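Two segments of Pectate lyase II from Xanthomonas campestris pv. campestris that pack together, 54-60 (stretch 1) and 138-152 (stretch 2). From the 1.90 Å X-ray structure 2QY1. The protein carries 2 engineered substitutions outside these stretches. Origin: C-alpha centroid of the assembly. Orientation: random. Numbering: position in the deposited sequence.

Stretch 1 54-60: DVCAQWK
Stretch 2, residues 138-152: ASLTKCSGAGDASFD

No direct hydrogen bond crosses this contact; a disulfide and two bridging waters supply its specific bonds, and van der Waals packing, including carbonyl oxygens set against the rings, accounts for the other contacts. Cys56 SG and Cys143 SG lie 2.0 Å apart with chi3 at -83°, both cysteines in the m rotamer (chi1 -71° and -62°). The bond ties together residues 87 positions apart in one chain, and it holds their CA atoms at 5.4 Å.

The register runs in the same sense along both segments: Val55 CA sits 7.1 Å from Ser139 CA, Cys56 is paired with Cys143, and Trp59 CA lies 5.2 Å from Ser150 CA. Neither segment is a regular helix or strand. In stretch 1, residues 57-60 have helical phi/psi without the regular bonds. Its start is pinned by Asp54 (chi1 t), whose OD1 accepts from Cys56 N at 3.2 Å while its backbone O accepts from Ala57 N at 3.1 Å.

Stretch 2 is shaped by two successive turns that share Ala146. A type II turn from Cys143 to Ala146 closes with Ala146 N to Cys143 O at 3.1 Å and places Gly145 at phi/psi 79/-5; a type II' turn from Ala146 to Ala149 closes with Ala149 N to Ala146 O at 3.2 Å and places Gly147 at 66/-133. Positive phi favours glycine at both positions. Ser150 (chi1 m) then braces the disulfide arm, its OG accepting from Cys143 N at 2.8 Å. Farther back, Ser139 OG (chi1 t) accepts from Thr141 N at 3.0 Å.

Trp59 is the largest contributor of covered area, 113 Å² of its surface. With chi1 72° (p) and chi2 -91°, its indole fits against the first turn. Ala146 CB sits over one face, 3.5 Å from the centroid of the five-membered ring and only 8° off the normal, a clean CH-pi contact made by a single methyl. Cys143 CB approaches obliquely, 3.6 Å from Trp59 NE1, and the carbonyls follow the six-membered ring, with Ser144 O 3.4 Å from Trp59 CZ2 and Gly145 O 3.5 Å from Trp59 CH2. At the base of the side chain, Trp59 CB lies 3.4 Å from Ser150 O.

Just before the disulfide, Val55 (chi1 158°, t) points toward stretch 2. Its CG1 packs 3.4 Å from Ser139 CB and 3.7 Å from Phe151 CE2. Phe151 starts sideways at CB, but chi1 -63° (m) and chi2 -87° bring the ring end nearer: its CZ is 3.6 Å from Val55 O, and its CE1 is 3.9 Å from Gln58 CB.

Water serves the polar groups that this packing leaves without direct partners across the contact. One water accepts from Trp59 N at 2.9 Å and donates to Val55 O at 2.9 Å and Ser150 O at 3.0 Å; the other accepts from Trp59 NE1 at 3.0 Å and donates to Ser144 O at 2.8 Å. The design rule is covalent anchoring, one well-seated indole and water-mediated polar pairing.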

ATOM      1  N   ASP A  54      11.742 -12.305  19.334  1.00 23.85           N
ATOM      2  CA  ASP A  54      12.321 -12.979  18.182  1.00 23.35           C
ATOM      3  C   ASP A  54      11.459 -12.699  16.959  1.00 22.69           C
ATOM      4  O   ASP A  54      10.326 -13.164  16.869  1.00 22.50           O
ATOM      5  CB  ASP A  54      12.426 -14.486  18.446  1.00 23.61           C
ATOM      6  CG  ASP A  54      13.146 -15.240  17.331  1.00 24.30           C
ATOM      7  OD1 ASP A  54      13.785 -14.604  16.459  1.00 25.24           O
ATOM      8  OD2 ASP A  54      13.076 -16.488  17.338  1.00 24.54           O
ATOM      9  N   VAL A  55      12.010 -11.919  16.031  1.00 22.07           N
ATOM     10  CA  VAL A  55      11.348 -11.574  14.771  1.00 21.73           C
ATOM     11  C   VAL A  55      10.950 -12.838  13.992  1.00 20.98           C
ATOM     12  O   VAL A  55       9.935 -12.858  13.290  1.00 20.87           O
ATOM     13  CB  VAL A  55      12.258 -10.639  13.919  1.00 21.78           C
ATOM     14  CG1 VAL A  55      11.895 -10.682  12.447  1.00 22.52           C
ATOM     15  CG2 VAL A  55      12.186  -9.205  14.443  1.00 22.43           C
ATOM     16  N   CYS A  56      11.740 -13.895  14.161  1.00 20.23           N
ATOM     17  CA  CYS A  56      11.546 -15.143  13.429  1.00 19.52           C
ATOM     18  C   CYS A  56      10.529 -16.110  14.041  1.00 19.37           C
ATOM     19  O   CYS A  56      10.297 -17.200  13.509  1.00 19.22           O
ATOM     20  CB  CYS A  56      12.898 -15.811  13.174  1.00 19.44           C
ATOM     21  SG  CYS A  56      13.837 -14.894  11.937  1.00 18.59           S
ATOM     22  N   ALA A  57       9.911 -15.694  15.143  1.00 19.13           N
ATOM     23  CA  ALA A  57       8.816 -16.453  15.748  1.00 19.01           C
ATOM     24  C   ALA A  57       7.506 -16.243  14.990  1.00 18.90           C
ATOM     25  O   ALA A  57       6.605 -17.081  15.050  1.00 18.75           O
ATOM     26  CB  ALA A  57       8.638 -16.062  17.211  1.00 19.09           C
ATOM     27  N   GLN A  58       7.419 -15.132  14.264  1.00 18.76           N
ATOM     28  CA  GLN A  58       6.149 -14.666  13.703  1.00 18.80           C
ATOM     29  C   GLN A  58       5.596 -15.526  12.564  1.00 18.77           C
ATOM     30  O   GLN A  58       4.409 -15.862  12.567  1.00 18.83           O
ATOM     31  CB  GLN A  58       6.248 -13.195  13.278  1.00 18.70           C
ATOM     32  CG  GLN A  58       6.689 -12.234  14.390  1.00 19.06           C
ATOM     33  CD  GLN A  58       5.860 -12.385  15.654  1.00 19.26           C
ATOM     34  OE1 GLN A  58       6.118 -13.266  16.483  1.00 19.05           O
ATOM     35  NE2 GLN A  58       4.862 -11.524  15.812  1.00 19.30           N
ATOM     36  N   TRP A  59       6.456 -15.901  11.616  1.00 18.65           N
ATOM     37  CA  TRP A  59       6.016 -16.620  10.413  1.00 18.66           C
ATOM     38  C   TRP A  59       5.396 -17.979  10.732  1.00 18.97           C
ATOM     39  O   TRP A  59       4.545 -18.475   9.989  1.00 18.74           O
ATOM     40  CB  TRP A  59       7.163 -16.755   9.398  1.00 18.40           C
ATOM     41  CG  TRP A  59       8.247 -17.735   9.769  1.00 18.11           C
ATOM     42  CD1 TRP A  59       9.391 -17.471  10.466  1.00 18.00           C
ATOM     43  CD2 TRP A  59       8.293 -19.131   9.441  1.00 18.11           C
ATOM     44  NE1 TRP A  59      10.142 -18.616  10.603  1.00 17.83           N
ATOM     45  CE2 TRP A  59       9.491 -19.649   9.981  1.00 17.82           C
ATOM     46  CE3 TRP A  59       7.432 -19.996   8.749  1.00 18.35           C
ATOM     47  CZ2 TRP A  59       9.853 -20.993   9.850  1.00 17.98           C
ATOM     48  CZ3 TRP A  59       7.794 -21.336   8.616  1.00 17.91           C
ATOM     49  CH2 TRP A  59       8.993 -21.820   9.167  1.00 18.27           C
ATOM     50  N   LYS A  60       5.826 -18.545  11.858  1.00 19.19           N
ATOM     51  CA  LYS A  60       5.400 -19.857  12.335  1.00 20.04           C
ATOM     52  C   LYS A  60       3.994 -19.836  12.935  1.00 19.73           C
ATOM     53  O   LYS A  60       3.337 -20.877  13.029  1.00 19.94           O
ATOM     54  CB  LYS A  60       6.378 -20.347  13.407  1.00 20.04           C
ATOM     55  CG  LYS A  60       7.852 -20.210  13.038  1.00 21.07           C
ATOM     56  CD  LYS A  60       8.752 -20.620  14.199  1.00 21.44           C
ATOM     57  CE  LYS A  60      10.182 -20.848  13.741  1.00 23.30           C
ATOM     58  NZ  LYS A  60      10.299 -22.120  12.976  1.00 25.35           N
ATOM     59  N   ALA A 138       7.971  -4.257   9.523  1.00 19.89           N
ATOM     60  CA  ALA A 138       8.271  -5.628   9.915  1.00 19.75           C
ATOM     61  C   ALA A 138       9.773  -5.768  10.118  1.00 19.72           C
ATOM     62  O   ALA A 138      10.365  -5.035  10.911  1.00 19.85           O
ATOM     63  CB  ALA A 138       7.763  -6.611   8.864  1.00 19.69           C
ATOM     64  N   SER A 139      10.378  -6.698   9.383  1.00 19.48           N
ATOM     65  CA  SER A 139      11.819  -6.909   9.399  1.00 19.39           C
ATOM     66  C   SER A 139      12.285  -7.418   8.042  1.00 19.36           C
ATOM     67  O   SER A 139      11.542  -8.103   7.334  1.00 19.26           O
ATOM     68  CB  SER A 139      12.201  -7.908  10.494  1.00 19.30           C
ATOM     69  OG  SER A 139      13.563  -8.295  10.395  1.00 19.29           O
ATOM     70  N   LEU A 140      13.524  -7.074   7.696  1.00 19.26           N
ATOM     71  CA  LEU A 140      14.160  -7.514   6.459  1.00 19.19           C
ATOM     72  C   LEU A 140      14.837  -8.875   6.630  1.00 18.84           C
ATOM     73  O   LEU A 140      15.334  -9.461   5.660  1.00 18.55           O
ATOM     74  CB  LEU A 140      15.181  -6.461   6.000  1.00 19.55           C
ATOM     75  CG  LEU A 140      14.840  -5.440   4.903  1.00 20.36           C
ATOM     76  CD1 LEU A 140      13.355  -5.291   4.625  1.00 20.60           C
ATOM     77  CD2 LEU A 140      15.484  -4.080   5.179  1.00 20.89           C
ATOM     78  N   THR A 141      14.858  -9.369   7.867  1.00 18.38           N
ATOM     79  CA  THR A 141      15.472 -10.656   8.180  1.00 18.10           C
ATOM     80  C   THR A 141      14.772 -11.793   7.432  1.00 18.07           C
ATOM     81  O   THR A 141      13.538 -11.845   7.364  1.00 18.14           O
ATOM     82  CB  THR A 141      15.485 -10.918   9.711  1.00 18.04           C
ATOM     83  OG1 THR A 141      16.346  -9.967  10.349  1.00 17.60           O
ATOM     84  CG2 THR A 141      15.985 -12.320  10.031  1.00 17.67           C
ATOM     85  N   LYS A 142      15.573 -12.683   6.852  1.00 17.86           N
ATOM     86  CA  LYS A 142      15.055 -13.865   6.181  1.00 17.87           C
ATOM     87  C   LYS A 142      15.226 -15.074   7.090  1.00 17.57           C
ATOM     88  O   LYS A 142      16.310 -15.650   7.202  1.00 17.17           O
ATOM     89  CB  LYS A 142      15.719 -14.053   4.813  1.00 18.24           C
ATOM     90  CG  LYS A 142      15.194 -13.071   3.778  1.00 19.78           C
ATOM     91  CD  LYS A 142      16.235 -12.697   2.739  1.00 22.78           C
ATOM     92  CE  LYS A 142      15.751 -11.520   1.880  1.00 23.60           C
ATOM     93  NZ  LYS A 142      15.422 -10.289   2.678  1.00 24.75           N
ATOM     94  N   CYS A 143      14.128 -15.431   7.753  1.00 17.20           N
ATOM     95  CA  CYS A 143      14.127 -16.432   8.814  1.00 16.97           C
ATOM     96  C   CYS A 143      14.392 -17.842   8.323  1.00 17.10           C
ATOM     97  O   CYS A 143      13.931 -18.231   7.245  1.00 16.81           O
ATOM     98  CB  CYS A 143      12.798 -16.381   9.568  1.00 16.81           C
ATOM     99  SG  CYS A 143      12.534 -14.797  10.375  1.00 16.88           S
ATOM    100  N   SER A 144      15.138 -18.599   9.129  1.00 17.11           N
ATOM    101  CA  SER A 144      15.443 -19.993   8.840  1.00 17.65           C
ATOM    102  C   SER A 144      14.162 -20.791   8.612  1.00 18.16           C
ATOM    103  O   SER A 144      13.245 -20.755   9.435  1.00 17.76           O
ATOM    104  CB  SER A 144      16.246 -20.610   9.986  1.00 17.42           C
ATOM    105  OG  SER A 144      16.538 -21.974   9.735  1.00 16.88           O
ATOM    106  N   GLY A 145      14.107 -21.486   7.476  1.00 18.99           N
ATOM    107  CA  GLY A 145      12.982 -22.357   7.136  1.00 19.92           C
ATOM    108  C   GLY A 145      11.730 -21.679   6.605  1.00 20.53           C
ATOM    109  O   GLY A 145      10.788 -22.361   6.196  1.00 20.75           O
ATOM    110  N   ALA A 146      11.713 -20.345   6.596  1.00 21.06           N
ATOM    111  CA  ALA A 146      10.512 -19.581   6.233  1.00 21.66           C
ATOM    112  C   ALA A 146      10.281 -19.479   4.724  1.00 22.18           C
ATOM    113  O   ALA A 146       9.247 -18.969   4.283  1.00 22.21           O
ATOM    114  CB  ALA A 146      10.555 -18.183   6.853  1.00 21.34           C
ATOM    115  N   GLY A 147      11.237 -19.974   3.941  1.00 22.81           N
ATOM    116  CA  GLY A 147      11.226 -19.779   2.498  1.00 23.62           C
ATOM    117  C   GLY A 147      11.421 -18.307   2.195  1.00 24.21           C
ATOM    118  O   GLY A 147      12.288 -17.653   2.780  1.00 24.49           O
ATOM    119  N   ASP A 148      10.593 -17.780   1.300  1.00 24.51           N
ATOM    120  CA  ASP A 148      10.667 -16.374   0.912  1.00 24.91           C
ATOM    121  C   ASP A 148       9.747 -15.507   1.780  1.00 24.24           C
ATOM    122  O   ASP A 148       9.648 -14.294   1.579  1.00 24.41           O
ATOM    123  CB  ASP A 148      10.296 -16.223  -0.572  1.00 25.49           C
ATOM    124  CG  ASP A 148      11.044 -17.204  -1.476  1.00 27.58           C
ATOM    125  OD1 ASP A 148      12.184 -17.600  -1.138  1.00 29.97           O
ATOM    126  OD2 ASP A 148      10.492 -17.579  -2.535  1.00 29.77           O
ATOM    127  N   ALA A 149       9.103 -16.132   2.765  1.00 23.39           N
ATOM    128  CA  ALA A 149       7.950 -15.536   3.429  1.00 22.33           C
ATOM    129  C   ALA A 149       8.057 -15.448   4.955  1.00 21.76           C
ATOM    130  O   ALA A 149       7.271 -16.074   5.670  1.00 21.24           O
ATOM    131  CB  ALA A 149       6.686 -16.298   3.031  1.00 22.55           C
ATOM    132  N   SER A 150       9.016 -14.665   5.451  1.00 20.94           N
ATOM    133  CA  SER A 150       9.098 -14.385   6.886  1.00 20.57           C
ATOM    134  C   SER A 150       7.963 -13.444   7.289  1.00 20.46           C
ATOM    135  O   SER A 150       7.467 -13.495   8.418  1.00 20.25           O
ATOM    136  CB  SER A 150      10.457 -13.784   7.259  1.00 20.41           C
ATOM    137  OG  SER A 150      11.504 -14.701   6.988  1.00 20.10           O
ATOM    138  N   PHE A 151       7.581 -12.581   6.350  1.00 20.34           N
ATOM    139  CA  PHE A 151       6.405 -11.720   6.457  1.00 20.73           C
ATOM    140  C   PHE A 151       5.740 -11.639   5.080  1.00 21.42           C
ATOM    141  O   PHE A 151       6.231 -12.248   4.128  1.00 21.29           O
ATOM    142  CB  PHE A 151       6.799 -10.334   6.988  1.00 20.29           C
ATOM    143  CG  PHE A 151       7.380 -10.372   8.377  1.00 19.82           C
ATOM    144  CD1 PHE A 151       6.548 -10.314   9.495  1.00 18.53           C
ATOM    145  CD2 PHE A 151       8.755 -10.507   8.565  1.00 18.79           C
ATOM    146  CE1 PHE A 151       7.083 -10.369  10.784  1.00 19.02           C
ATOM    147  CE2 PHE A 151       9.298 -10.569   9.847  1.00 18.88           C
ATOM    148  CZ  PHE A 151       8.459 -10.498  10.959  1.00 19.15           C
ATOM    149  N   ASP A 152       4.621 -10.924   4.974  1.00 22.19           N
ATOM    150  CA  ASP A 152       3.900 -10.814   3.696  1.00 23.54           C
ATOM    151  C   ASP A 152       3.773  -9.357   3.239  1.00 23.56           C
ATOM    152  O   ASP A 152       4.657  -8.548   3.503  1.00 23.88           O
ATOM    153  CB  ASP A 152       2.534 -11.514   3.774  1.00 24.04           C
ATOM    154  CG  ASP A 152       1.714 -11.380   2.488  1.00 26.61           C
ATOM    155  OD1 ASP A 152       0.663 -10.713   2.528  1.00 29.40           O
ATOM    156  OD2 ASP A 152       2.115 -11.933   1.437  1.00 28.05           O
TER
HETATM  157  O   HOH W   1       8.705 -14.212  11.051  1.00 10.72           O
HETATM  158  O   HOH W   2      12.814 -19.307  11.771  1.00 14.83           O